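Local coordinates for exopolygalacturonase (Yersinia enterocolitica, PDB 2UVF), which hydrolyses pectic polygalacturonic acid from the chain end, probably releasing digalacturonic acid, as a periplasmic family 28 glycoside hydrolase, at residues N526-S532 with N558-V564; F106-I110 with N484-R488; K109-Q113 with E454-M458; Q493-L499 with N536-K542; A91-I95 with F427-F431. All coordinates share one frame; numbering follows the deposited sequence.

How the interactions relate
Two kinds of contact lie along one right-handed parallel beta-helix. Residues 91-113 come first in the chain and meet strands that follow more than 300 residues later: interactions 5, 3 and 2 fasten the fibronectin type III-like N-terminal domain to the outside of the helix. From 5 to 3 the centres are about 8 Å apart, and from 3 to 2 about 7 Å, on neighbouring strands 430-431, 448-459 and 476-490. Interactions 4 and 1, about 14 Å apart between centres, join successive coils nearer the C-terminus; their segments alternate between 493 and 564, and Val494 packs on Val529 and Leu561 inside the coil. Thr528 of interaction 1 meets Gln107 and His108, so the N-terminal domain spans several coils.

Interaction 1. Residues N526-S532 with N558-V564; sequences NVTVDNS and NVQLNNV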
# COMPACT_ATOMS: atom_id res chain seq x y z
N ASN A 526 10.44 -0.08 -18.61
CA ASN A 526 9.60 1.05 -19.04
C ASN A 526 9.36 2.05 -17.90
O ASN A 526 8.22 2.34 -17.58
CB ASN A 526 8.24 0.56 -19.57
CG ASN A 526 8.35 -0.48 -20.68
OD1 ASN A 526 9.38 -0.64 -21.31
ND2 ASN A 526 7.25 -1.18 -20.93
N VAL A 527 10.44 2.54 -17.30
CA VAL A 527 10.41 3.40 -16.12
C VAL A 527 11.25 4.64 -16.40
O VAL A 527 12.38 4.55 -16.87
CB VAL A 527 10.92 2.67 -14.84
CG1 VAL A 527 11.29 3.67 -13.71
CG2 VAL A 527 9.92 1.62 -14.35
N THR A 528 10.68 5.80 -16.11
CA THR A 528 11.35 7.07 -16.30
C THR A 528 11.39 7.79 -14.96
O THR A 528 10.39 7.83 -14.24
CB THR A 528 10.60 7.94 -17.33
OG1 THR A 528 9.20 7.97 -16.98
CG2 THR A 528 10.76 7.36 -18.73
N VAL A 529 12.55 8.31 -14.61
CA VAL A 529 12.71 9.17 -13.47
C VAL A 529 13.33 10.48 -13.93
O VAL A 529 14.39 10.47 -14.57
CB VAL A 529 13.65 8.58 -12.37
CG1 VAL A 529 13.72 9.52 -11.16
CG2 VAL A 529 13.23 7.19 -11.95
N ASP A 530 12.68 11.59 -13.59
CA ASP A 530 13.28 12.91 -13.71
C ASP A 530 13.58 13.46 -12.32
O ASP A 530 12.67 13.77 -11.56
CB ASP A 530 12.36 13.86 -14.46
CG ASP A 530 13.00 15.22 -14.75
OD1 ASP A 530 14.23 15.41 -14.62
OD2 ASP A 530 12.24 16.12 -15.12
N ASN A 531 14.87 13.58 -12.02
CA ASN A 531 15.38 14.13 -10.77
C ASN A 531 15.30 13.17 -9.60
O ASN A 531 14.25 12.57 -9.32
CB ASN A 531 14.69 15.46 -10.39
CG ASN A 531 14.81 16.51 -11.48
OD1 ASN A 531 13.88 17.30 -11.70
ND2 ASN A 531 15.95 16.54 -12.16
N SER A 532 16.43 13.03 -8.93
CA SER A 532 16.52 12.36 -7.65
C SER A 532 17.45 13.28 -6.89
O SER A 532 18.60 13.49 -7.30
CB SER A 532 17.16 10.99 -7.81
OG SER A 532 16.59 10.04 -6.93
N ASN A 558 14.78 -0.70 -20.86
CA ASN A 558 14.13 0.54 -21.29
C ASN A 558 13.77 1.52 -20.16
O ASN A 558 12.60 1.81 -19.90
CB ASN A 558 12.91 0.22 -22.19
CG ASN A 558 12.23 1.48 -22.73
OD1 ASN A 558 12.87 2.50 -22.94
ND2 ASN A 558 10.91 1.39 -22.96
N VAL A 559 14.79 2.06 -19.51
CA VAL A 559 14.61 2.97 -18.36
C VAL A 559 15.37 4.25 -18.66
O VAL A 559 16.48 4.20 -19.17
CB VAL A 559 15.14 2.30 -17.04
CG1 VAL A 559 15.21 3.29 -15.87
CG2 VAL A 559 14.31 1.06 -16.66
N GLN A 560 14.80 5.42 -18.34
CA GLN A 560 15.47 6.70 -18.56
C GLN A 560 15.55 7.50 -17.27
O GLN A 560 14.54 7.74 -16.61
CB GLN A 560 14.75 7.55 -19.64
CG GLN A 560 14.80 7.00 -21.06
CD GLN A 560 13.73 5.97 -21.37
OE1 GLN A 560 12.54 6.19 -21.11
NE2 GLN A 560 14.15 4.85 -21.95
N LEU A 561 16.76 7.92 -16.92
CA LEU A 561 17.03 8.57 -15.67
C LEU A 561 17.66 9.94 -15.91
O LEU A 561 18.81 10.03 -16.39
CB LEU A 561 17.95 7.70 -14.80
CG LEU A 561 17.46 6.32 -14.39
CD1 LEU A 561 18.45 5.59 -13.55
CD2 LEU A 561 16.22 6.48 -13.63
N ASN A 562 16.93 11.01 -15.59
CA ASN A 562 17.49 12.33 -15.72
C ASN A 562 17.80 12.95 -14.37
O ASN A 562 16.97 12.90 -13.45
CB ASN A 562 16.54 13.23 -16.51
CG ASN A 562 17.17 14.55 -16.86
OD1 ASN A 562 18.08 14.62 -17.68
ND2 ASN A 562 16.70 15.60 -16.24
N ASN A 563 19.00 13.52 -14.27
CA ASN A 563 19.45 14.23 -13.08
C ASN A 563 19.39 13.35 -11.83
O ASN A 563 18.71 13.65 -10.84
CB ASN A 563 18.67 15.55 -12.89
CG ASN A 563 19.11 16.32 -11.66
OD1 ASN A 563 18.28 16.90 -10.97
ND2 ASN A 563 20.40 16.31 -11.37
N VAL A 564 20.11 12.23 -11.91
CA VAL A 564 20.29 11.30 -10.82
C VAL A 564 21.81 11.05 -10.61
O VAL A 564 22.64 11.30 -11.50
CB VAL A 564 19.53 9.95 -11.05
CG1 VAL A 564 18.05 10.18 -11.37
CG2 VAL A 564 20.21 9.08 -12.14
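Val529 and Leu561 meet inside the beta-helix, where the leucine's CD2 branch comes obliquely to Val529 CG2, 3.5 Å away. With CD1 anti to CA, CD2 is the branch left to meet the valine. At the far end Val564 CG1 lies against Ser532 CB at 3.8 Å.

Backbone hydrogen bonds join the two strands, which run parallel with only 2° between their directions. Val527 O takes the N-H of Gln560, Val529 N gives to Gln560 O, and Val529 O receives Asn562 N at 2.8 Å in a nearly straight bond (172°). Asn531 N to Asn562 O completes the bridge of Asp530 with Asn562, and Ser532 N to Asn563 O adds one bond beyond it.

Polar side chains form a second set on the outer face. Asp530 and Asn562 lie alongside each other, pointing the same way; Asn562 ND2 reaches Asp530 OD1 at 3.0 Å from above the carboxylate plane, while its OD1 is bonded to Thr583 of the next coil. At the corner, Asn558 ND2 bonds to Asn526 OD1, also 3.0 Å, with the amide planes 69° apart. Gln560, bent at chi2, folds its NE2 back to Asn558 OD1 at 2.9 Å, and its OE1 approaches Thr528 CG2.

These two strands thus turn aliphatic side chains inward and polar ones outward, and Asn558-Asn526 and Asn562-Asp530 add side-chain bonds between the coils.

Interaction 2. Residues F106-I110 with N484-R488; sequences FQHKI and NNAMR. With SO4 (sulfate ion), chain E.
The His108 ring and the Asn484 amide are nearly parallel but offset, their planes 4° apart, and the side chains cross at a slant; ring atom CE1 comes 3.4 Å from Asn484 OD1. That oxygen is bonded to Asn526 ND2 of the next coil. A trans first torsion (chi1 -177°) carries the imidazole out to the Asn484 corner. The Arg488 guanidinium meets a sulfate: O3 lies in plane at its edge, and NH2 bonds to both O3 and O1, the latter at 3.0 Å.

Between these groups, the bent Gln107 side chain sends NE2 to Met487 O at 3.0 Å, arriving from well above the carbonyl plane, and sets OE1 against Ala486 CB at 3.2 Å. The same methyl touches His108 O, and Ile110 CG2 rests on Asn484 O.

This is part of the interface between the fibronectin type III-like domain and the parallel beta-helix: the N-terminal loop crosses strand 476-490, with Gln107 OE1 and His108 N bonded to Thr528 OG1 on strand 518-532 and Phe98 of helix 92-100 covering Ala486.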
# COMPACT_ATOMS: atom_id res chain seq x y z
N PHE A 106 9.29 13.40 -21.77
CA PHE A 106 10.29 12.52 -21.16
C PHE A 106 9.65 11.37 -20.36
O PHE A 106 10.11 10.24 -20.44
CB PHE A 106 11.28 13.33 -20.31
CG PHE A 106 12.20 12.48 -19.48
CD1 PHE A 106 13.43 12.05 -19.99
CD2 PHE A 106 11.85 12.12 -18.17
CE1 PHE A 106 14.29 11.27 -19.21
CE2 PHE A 106 12.69 11.32 -17.40
CZ PHE A 106 13.91 10.90 -17.91
N GLN A 107 8.59 11.68 -19.63
CA GLN A 107 7.94 10.76 -18.70
C GLN A 107 7.08 9.70 -19.39
O GLN A 107 6.32 10.00 -20.31
CB GLN A 107 7.08 11.53 -17.68
CG GLN A 107 7.87 12.38 -16.65
CD GLN A 107 8.62 11.55 -15.63
OE1 GLN A 107 8.45 10.33 -15.55
NE2 GLN A 107 9.48 12.20 -14.87
N HIS A 108 7.24 8.45 -18.93
CA HIS A 108 6.37 7.35 -19.35
C HIS A 108 4.91 7.71 -19.06
O HIS A 108 4.55 8.00 -17.92
CB HIS A 108 6.73 6.03 -18.64
CG HIS A 108 5.89 4.87 -19.10
ND1 HIS A 108 6.23 4.10 -20.19
CD2 HIS A 108 4.71 4.38 -18.64
CE1 HIS A 108 5.29 3.19 -20.39
NE2 HIS A 108 4.36 3.34 -19.46
N LYS A 109 4.08 7.68 -20.10
CA LYS A 109 2.65 7.93 -19.94
C LYS A 109 1.91 6.65 -19.56
O LYS A 109 1.83 5.71 -20.34
CB LYS A 109 2.05 8.55 -21.22
CG LYS A 109 2.73 9.85 -21.70
CD LYS A 109 2.54 9.98 -23.24
CE LYS A 109 3.41 11.08 -23.86
NZ LYS A 109 4.82 10.64 -24.08
N ILE A 110 1.37 6.63 -18.36
CA ILE A 110 0.63 5.48 -17.85
C ILE A 110 -0.76 5.39 -18.49
O ILE A 110 -1.27 6.37 -19.01
CB ILE A 110 0.58 5.47 -16.30
CG1 ILE A 110 -0.27 6.63 -15.76
CG2 ILE A 110 2.00 5.52 -15.71
CD1 ILE A 110 -0.72 6.47 -14.31
N ASN A 484 6.18 0.41 -16.25
CA ASN A 484 5.19 1.37 -16.70
C ASN A 484 4.83 2.35 -15.59
O ASN A 484 3.67 2.63 -15.34
CB ASN A 484 3.95 0.65 -17.20
CG ASN A 484 4.22 -0.19 -18.41
OD1 ASN A 484 5.20 0.02 -19.12
ND2 ASN A 484 3.35 -1.16 -18.66
N ASN A 485 5.87 2.86 -14.94
CA ASN A 485 5.74 3.83 -13.85
C ASN A 485 6.53 5.05 -14.19
O ASN A 485 7.63 4.95 -14.74
CB ASN A 485 6.30 3.25 -12.54
CG ASN A 485 5.53 2.05 -12.06
OD1 ASN A 485 6.11 1.04 -11.67
ND2 ASN A 485 4.23 2.15 -12.09
N ALA A 486 5.99 6.22 -13.83
CA ALA A 486 6.69 7.47 -14.01
C ALA A 486 6.97 8.15 -12.68
O ALA A 486 6.12 8.19 -11.81
CB ALA A 486 5.92 8.41 -14.95
N MET A 487 8.17 8.71 -12.55
CA MET A 487 8.59 9.24 -11.26
C MET A 487 9.34 10.56 -11.37
O MET A 487 10.08 10.77 -12.32
CB MET A 487 9.45 8.21 -10.52
CG MET A 487 8.93 6.77 -10.61
SD MET A 487 9.57 5.69 -9.30
CE MET A 487 11.12 5.12 -9.91
N ARG A 488 9.12 11.45 -10.41
CA ARG A 488 9.71 12.79 -10.49
C ARG A 488 10.11 13.26 -9.10
O ARG A 488 9.33 13.15 -8.16
CB ARG A 488 8.73 13.77 -11.16
CG ARG A 488 9.09 15.24 -11.03
CD ARG A 488 8.42 16.14 -12.04
NE ARG A 488 9.35 17.22 -12.40
CZ ARG A 488 9.26 18.47 -11.93
NH1 ARG A 488 8.26 18.80 -11.13
NH2 ARG A 488 10.17 19.38 -12.27
S SO4 E . 12.75 19.53 -14.91
O1 SO4 E . 11.31 19.25 -15.03
O2 SO4 E . 13.02 20.85 -15.47
O3 SO4 E . 13.15 19.51 -13.50
O4 SO4 E . 13.52 18.53 -15.67

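Interaction 3. Residues K109-Q113 with E454-M458; sequences KIVMQ and ENNVM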
# COMPACT_ATOMS: atom_id res chain seq x y z
N LYS A 109 4.08 7.68 -20.10
CA LYS A 109 2.65 7.93 -19.94
C LYS A 109 1.91 6.65 -19.56
O LYS A 109 1.83 5.71 -20.34
CB LYS A 109 2.05 8.55 -21.22
CG LYS A 109 2.73 9.85 -21.70
CD LYS A 109 2.54 9.98 -23.24
CE LYS A 109 3.41 11.08 -23.86
NZ LYS A 109 4.82 10.64 -24.08
N ILE A 110 1.37 6.63 -18.36
CA ILE A 110 0.63 5.48 -17.85
C ILE A 110 -0.76 5.39 -18.49
O ILE A 110 -1.27 6.37 -19.01
CB ILE A 110 0.58 5.47 -16.30
CG1 ILE A 110 -0.27 6.63 -15.76
CG2 ILE A 110 2.00 5.52 -15.71
CD1 ILE A 110 -0.72 6.47 -14.31
N VAL A 111 -1.35 4.20 -18.44
CA VAL A 111 -2.71 4.00 -18.91
C VAL A 111 -3.62 3.61 -17.74
O VAL A 111 -3.15 3.05 -16.74
CB VAL A 111 -2.76 2.95 -20.07
CG1 VAL A 111 -2.03 3.50 -21.33
CG2 VAL A 111 -2.18 1.58 -19.63
N MET A 112 -4.91 3.93 -17.84
CA MET A 112 -5.89 3.50 -16.83
C MET A 112 -6.31 2.04 -17.04
O MET A 112 -6.37 1.55 -18.17
CB MET A 112 -7.10 4.43 -16.79
CG MET A 112 -6.77 5.90 -16.46
SD MET A 112 -6.21 6.23 -14.74
CE MET A 112 -4.44 6.21 -14.94
N GLN A 113 -6.58 1.34 -15.92
CA GLN A 113 -6.91 -0.09 -15.90
C GLN A 113 -8.17 -0.33 -15.05
O GLN A 113 -8.47 -1.45 -14.66
CB GLN A 113 -5.75 -0.90 -15.32
CG GLN A 113 -4.48 -0.89 -16.15
CD GLN A 113 -3.32 -1.56 -15.44
OE1 GLN A 113 -2.31 -0.92 -15.12
NE2 GLN A 113 -3.45 -2.85 -15.19
N GLU A 454 2.41 -1.49 -11.67
CA GLU A 454 2.37 -0.88 -13.01
C GLU A 454 1.45 0.31 -13.07
O GLU A 454 0.45 0.35 -12.39
CB GLU A 454 1.94 -1.91 -14.08
CG GLU A 454 0.63 -2.65 -13.75
CD GLU A 454 0.18 -3.55 -14.87
OE1 GLU A 454 0.90 -3.61 -15.90
OE2 GLU A 454 -0.88 -4.21 -14.73
N ASN A 455 1.81 1.26 -13.92
CA ASN A 455 0.92 2.36 -14.30
C ASN A 455 0.61 3.23 -13.08
O ASN A 455 -0.55 3.56 -12.80
CB ASN A 455 -0.36 1.85 -15.02
CG ASN A 455 -0.07 1.29 -16.43
OD1 ASN A 455 -0.26 0.09 -16.71
ND2 ASN A 455 0.37 2.15 -17.32
N ASN A 456 1.69 3.60 -12.38
CA ASN A 456 1.67 4.38 -11.18
C ASN A 456 2.52 5.62 -11.44
O ASN A 456 3.43 5.62 -12.28
CB ASN A 456 2.26 3.62 -9.96
CG ASN A 456 1.48 2.36 -9.57
OD1 ASN A 456 0.39 2.43 -9.01
ND2 ASN A 456 2.06 1.21 -9.84
N VAL A 457 2.24 6.67 -10.69
CA VAL A 457 3.04 7.89 -10.72
C VAL A 457 3.58 8.18 -9.30
O VAL A 457 2.84 8.05 -8.33
CB VAL A 457 2.20 9.09 -11.31
CG1 VAL A 457 2.64 10.39 -10.76
CG2 VAL A 457 2.31 9.08 -12.82
N MET A 458 4.86 8.54 -9.21
CA MET A 458 5.48 8.89 -7.92
C MET A 458 6.07 10.29 -7.99
O MET A 458 6.86 10.59 -8.89
CB MET A 458 6.59 7.90 -7.57
CG MET A 458 6.17 6.49 -7.33
SD MET A 458 5.71 5.60 -8.84
CE MET A 458 5.62 3.97 -8.13
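Where Ile110 faces Asn455 the backbones come to 4.7 Å between CA atoms, the loop 109-113 crossing the touching part of 454-458 at 125° between end-to-end directions. Asn455 has left-handed backbone angles, which turn the chain at the corner and push its side chain into the loop. Ile110 straddles this corner: its CG2 branch lies over Asn455 CA at 3.6 Å, while CD1 reaches past it to Asn455 O at 3.3 Å and, more loosely, to Val457 CG2 at 4.3 Å. The Asn455 side chain crosses that of Val111 at a slant.

The corner belongs to a parallel beta-helix, and asparagines recur at the same place in neighbouring coils, Asn428 before it and Asn484 after it. The loop comes from the fibronectin type III-like domain, so here the N-terminal domain leans directly on the outside of the helix.

At the other end Gln113, extended beyond CG, carries its amide to Glu454, a buried carboxylate that partners from adjacent coils probably keep ionised and fix in rotation. Gln113 NE2 bonds to Glu454 OE2 at 2.9 Å (151°), descending from above the carboxylate plane, and the amide and carboxylate planes stand nearly perpendicular, at 89°. The same NE2 also gives to Trp57 O within the N-terminal domain. Glu454 in turn forms a salt bridge to Arg483 through OE1 and accepts from Trp425 NE1 through OE2.

Interaction 4. Residues Q493-L499 with N536-K542; sequences QVMVMTL and NPSIEIK
Gln493 reaches across to Pro537 and Glu540, its amide lying over the start of the neighbouring segment with NE2 3.7 Å from Pro537 CD. The chain is extended beyond CG, and that single nitrogen makes two bonds: to Glu540 OE1 at 2.6 Å, met on the anti side and tilted out of the carboxylate plane, and to Pro537 O at 2.9 Å on a carbonyl lone pair. Both acceptors lie close to the amide plane, so the group is held flat and its rotation fixed. Glu540 rises to it stretched out from chi1 (178°) onward, side by side with Val496.

Beside it Ser538 O accepts two backbone N-H groups, from Val494 and Met495, as the chain rounds the corner into the strand. Regular parallel pairing follows, for example Lys542 N to Met497 O at 2.9 Å (170°).

On the inner face, Met495 turns at chi3 to bring CE to Ile539 CG2 at 4.0 Å, and Met497 SD runs alongside Ile541 CG1.

These strands form one face of the beta-helix: strand 463-470 flanks 493-500, strand 568-573 flanks 539-542, and the methionines pack inward on Leu524, Phe519 and Phe522 of strand 518-532.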
# COMPACT_ATOMS: atom_id res chain seq x y z
N GLN A 493 16.44 7.44 -3.88
CA GLN A 493 16.91 6.50 -4.89
C GLN A 493 15.78 5.95 -5.73
O GLN A 493 14.64 5.97 -5.31
CB GLN A 493 17.59 5.35 -4.18
CG GLN A 493 18.68 5.80 -3.23
CD GLN A 493 19.20 4.66 -2.42
OE1 GLN A 493 18.61 4.28 -1.42
NE2 GLN A 493 20.29 4.09 -2.86
N VAL A 494 16.12 5.46 -6.92
CA VAL A 494 15.17 4.83 -7.83
C VAL A 494 14.82 3.40 -7.40
O VAL A 494 13.65 3.04 -7.26
CB VAL A 494 15.73 4.83 -9.29
CG1 VAL A 494 14.82 4.09 -10.22
CG2 VAL A 494 16.00 6.26 -9.80
N MET A 495 15.85 2.58 -7.22
CA MET A 495 15.67 1.21 -6.75
C MET A 495 16.78 0.85 -5.78
O MET A 495 17.94 1.20 -5.98
CB MET A 495 15.62 0.22 -7.93
CG MET A 495 15.42 -1.23 -7.52
SD MET A 495 15.14 -2.35 -8.89
CE MET A 495 16.80 -2.50 -9.57
N VAL A 496 16.41 0.17 -4.70
CA VAL A 496 17.38 -0.43 -3.77
C VAL A 496 17.04 -1.89 -3.49
O VAL A 496 15.87 -2.27 -3.41
CB VAL A 496 17.52 0.35 -2.43
CG1 VAL A 496 18.78 -0.08 -1.69
CG2 VAL A 496 17.57 1.83 -2.68
N MET A 497 18.08 -2.70 -3.40
CA MET A 497 18.00 -4.10 -3.04
C MET A 497 19.19 -4.34 -2.11
O MET A 497 20.30 -4.58 -2.57
CB MET A 497 18.14 -4.98 -4.27
CG MET A 497 17.16 -4.70 -5.40
SD MET A 497 17.33 -5.91 -6.72
CE MET A 497 16.76 -7.40 -5.93
N THR A 498 18.97 -4.22 -0.80
CA THR A 498 20.04 -4.49 0.17
C THR A 498 19.81 -5.80 0.89
O THR A 498 18.67 -6.17 1.16
CB THR A 498 20.23 -3.35 1.19
OG1 THR A 498 18.96 -2.77 1.52
CG2 THR A 498 21.13 -2.28 0.62
N LEU A 499 20.91 -6.51 1.15
CA LEU A 499 20.92 -7.80 1.84
C LEU A 499 22.07 -7.79 2.84
O LEU A 499 23.25 -7.90 2.46
CB LEU A 499 21.10 -8.95 0.84
CG LEU A 499 20.35 -10.27 1.00
CD1 LEU A 499 20.66 -11.18 -0.19
CD2 LEU A 499 20.66 -10.98 2.32
N ASN A 536 22.62 9.15 -2.34
CA ASN A 536 23.01 7.75 -2.48
C ASN A 536 22.74 7.30 -3.92
O ASN A 536 22.14 8.06 -4.68
CB ASN A 536 22.36 6.85 -1.41
CG ASN A 536 23.27 6.62 -0.18
OD1 ASN A 536 23.97 7.54 0.28
ND2 ASN A 536 23.27 5.39 0.35
N PRO A 537 23.22 6.10 -4.29
CA PRO A 537 23.19 5.72 -5.69
C PRO A 537 21.77 5.62 -6.23
O PRO A 537 20.88 5.19 -5.51
CB PRO A 537 23.85 4.34 -5.69
CG PRO A 537 24.66 4.31 -4.40
CD PRO A 537 23.80 5.03 -3.45
N SER A 538 21.58 6.02 -7.49
CA SER A 538 20.26 5.95 -8.13
C SER A 538 19.71 4.53 -8.14
O SER A 538 18.56 4.31 -7.77
CB SER A 538 20.30 6.53 -9.56
OG SER A 538 21.23 5.86 -10.41
N ILE A 539 20.52 3.58 -8.58
CA ILE A 539 20.21 2.16 -8.49
C ILE A 539 21.28 1.58 -7.56
O ILE A 539 22.48 1.79 -7.75
CB ILE A 539 20.18 1.47 -9.89
CG1 ILE A 539 19.10 2.10 -10.79
CG2 ILE A 539 19.95 -0.04 -9.75
CD1 ILE A 539 18.98 1.50 -12.22
N GLU A 540 20.84 0.91 -6.49
CA GLU A 540 21.75 0.41 -5.50
C GLU A 540 21.41 -0.98 -5.06
O GLU A 540 20.38 -1.23 -4.43
CB GLU A 540 21.85 1.33 -4.28
CG GLU A 540 22.78 0.79 -3.23
CD GLU A 540 22.90 1.67 -2.02
OE1 GLU A 540 21.93 2.41 -1.73
OE2 GLU A 540 23.96 1.63 -1.35
N ILE A 541 22.30 -1.90 -5.42
CA ILE A 541 22.18 -3.31 -5.11
C ILE A 541 23.40 -3.62 -4.22
O ILE A 541 24.52 -3.25 -4.55
CB ILE A 541 22.14 -4.14 -6.43
CG1 ILE A 541 20.84 -3.83 -7.21
CG2 ILE A 541 22.26 -5.62 -6.15
CD1 ILE A 541 20.91 -4.03 -8.71
N LYS A 542 23.15 -4.24 -3.07
CA LYS A 542 24.22 -4.67 -2.16
C LYS A 542 23.83 -5.92 -1.36
O LYS A 542 22.78 -5.96 -0.72
CB LYS A 542 24.63 -3.56 -1.19
CG LYS A 542 26.07 -3.69 -0.70
CD LYS A 542 26.25 -3.36 0.78
CE LYS A 542 27.69 -3.64 1.24
NZ LYS A 542 28.16 -5.05 0.98

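Interaction 5. Residues A91-I95 with F427-F431; sequences AKPYI and FNNYF. With SO4 (sulfate ion), chain G.
This is an apolar, largely aromatic contact between the two domains: residues 91-95, leading into helix 92-100 of the fibronectin type III-like domain, settle on strand 430-431 of the parallel beta-helix. Tyr430 contributes the largest share of the surface. Its ring swings away from its own backbone N (chi1 -173°) toward the helix, and Tyr94 CB lies over one face of it. Beyond that carbon the two tyrosine side chains cross at about a right angle, the ring planes 41° apart and the centroids separated by 5.0 Å.

Ala91 CB packs beside the Tyr430 backbone, 3.9 Å from Tyr430 CB and 3.8 Å from Asn428 O. Ile95 runs past the ring in the opposite direction, CG1 lying 4.1 Å from Tyr430 CD1.

Both phenol oxygens have acidic partners, Asp284 for Tyr94 and Glu285 for Tyr430, while Val457 and Tyr459 of the next coil also pack on Tyr430. A sulfate held by Arg288 approaches the far end of Tyr94, its O2 2.6 Å from the tyrosine OH. One water bridges the two tyrosines, donating to Tyr94 O at 2.8 Å and to Tyr430 OH at 3.0 Å.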
# COMPACT_ATOMS: atom_id res chain seq x y z
N ALA A 91 -6.60 9.71 -7.04
CA ALA A 91 -5.24 9.76 -7.59
C ALA A 91 -5.14 10.50 -8.92
O ALA A 91 -4.14 11.17 -9.18
CB ALA A 91 -4.70 8.36 -7.76
N LYS A 92 -6.17 10.37 -9.76
CA LYS A 92 -6.13 10.81 -11.15
C LYS A 92 -5.88 12.30 -11.41
O LYS A 92 -5.09 12.61 -12.29
CB LYS A 92 -7.38 10.34 -11.91
CG LYS A 92 -7.39 10.67 -13.40
CD LYS A 92 -6.20 10.11 -14.15
CE LYS A 92 -6.47 10.03 -15.64
NZ LYS A 92 -7.55 10.98 -16.00
N PRO A 93 -6.54 13.22 -10.68
CA PRO A 93 -6.13 14.62 -10.89
C PRO A 93 -4.63 14.89 -10.60
O PRO A 93 -4.02 15.76 -11.25
CB PRO A 93 -7.02 15.41 -9.92
CG PRO A 93 -7.51 14.41 -8.94
CD PRO A 93 -7.65 13.13 -9.71
N TYR A 94 -4.06 14.16 -9.63
CA TYR A 94 -2.62 14.23 -9.34
C TYR A 94 -1.78 13.62 -10.44
O TYR A 94 -0.74 14.14 -10.77
CB TYR A 94 -2.32 13.57 -7.99
CG TYR A 94 -2.75 14.43 -6.83
CD1 TYR A 94 -1.89 15.39 -6.28
CD2 TYR A 94 -4.02 14.29 -6.29
CE1 TYR A 94 -2.29 16.18 -5.21
CE2 TYR A 94 -4.44 15.10 -5.24
CZ TYR A 94 -3.58 16.02 -4.69
OH TYR A 94 -4.05 16.80 -3.64
N ILE A 95 -2.24 12.51 -10.99
CA ILE A 95 -1.56 11.87 -12.11
C ILE A 95 -1.54 12.78 -13.34
O ILE A 95 -0.52 12.87 -14.03
CB ILE A 95 -2.19 10.48 -12.45
CG1 ILE A 95 -1.94 9.50 -11.30
CG2 ILE A 95 -1.70 9.96 -13.85
CD1 ILE A 95 -2.94 8.37 -11.21
N PHE A 427 -1.66 -0.73 -9.04
CA PHE A 427 -1.82 0.05 -10.26
C PHE A 427 -2.63 1.35 -10.09
O PHE A 427 -3.46 1.45 -9.20
CB PHE A 427 -2.36 -0.83 -11.42
CG PHE A 427 -3.75 -1.40 -11.18
CD1 PHE A 427 -4.88 -0.76 -11.69
CD2 PHE A 427 -3.93 -2.60 -10.48
CE1 PHE A 427 -6.18 -1.28 -11.50
CE2 PHE A 427 -5.22 -3.13 -10.26
CZ PHE A 427 -6.34 -2.47 -10.77
N ASN A 428 -2.39 2.32 -10.97
CA ASN A 428 -3.13 3.59 -11.00
C ASN A 428 -3.13 4.35 -9.66
O ASN A 428 -4.13 4.96 -9.28
CB ASN A 428 -4.56 3.39 -11.53
CG ASN A 428 -4.60 2.80 -12.94
OD1 ASN A 428 -3.59 2.82 -13.67
ND2 ASN A 428 -5.75 2.28 -13.33
N ASN A 429 -1.99 4.31 -8.97
CA ASN A 429 -1.83 5.02 -7.69
C ASN A 429 -0.99 6.21 -7.91
O ASN A 429 -0.14 6.24 -8.84
CB ASN A 429 -1.19 4.13 -6.61
CG ASN A 429 -2.00 2.90 -6.34
OD1 ASN A 429 -3.05 3.01 -5.77
ND2 ASN A 429 -1.52 1.73 -6.78
N TYR A 430 -1.22 7.21 -7.06
CA TYR A 430 -0.31 8.36 -6.97
C TYR A 430 0.45 8.34 -5.63
O TYR A 430 -0.15 8.47 -4.58
CB TYR A 430 -1.10 9.64 -7.11
CG TYR A 430 -0.28 10.90 -7.19
CD1 TYR A 430 0.24 11.34 -8.40
CD2 TYR A 430 -0.06 11.68 -6.05
CE1 TYR A 430 0.99 12.53 -8.46
CE2 TYR A 430 0.67 12.84 -6.11
CZ TYR A 430 1.19 13.27 -7.31
OH TYR A 430 1.90 14.47 -7.35
N PHE A 431 1.76 8.17 -5.69
CA PHE A 431 2.58 8.18 -4.47
C PHE A 431 3.18 9.57 -4.34
O PHE A 431 3.82 10.04 -5.27
CB PHE A 431 3.69 7.12 -4.53
CG PHE A 431 3.18 5.73 -4.75
CD1 PHE A 431 2.94 4.89 -3.68
CD2 PHE A 431 2.95 5.26 -6.05
CE1 PHE A 431 2.45 3.58 -3.88
CE2 PHE A 431 2.47 3.96 -6.27
CZ PHE A 431 2.22 3.12 -5.18
S SO4 G . -5.94 14.54 -1.75
O1 SO4 G . -7.20 13.84 -2.04
O2 SO4 G . -6.05 15.91 -2.23
O3 SO4 G . -5.63 14.56 -0.32
O4 SO4 G . -4.86 13.83 -2.43
O HOH W 1 0.58 16.24 -9.44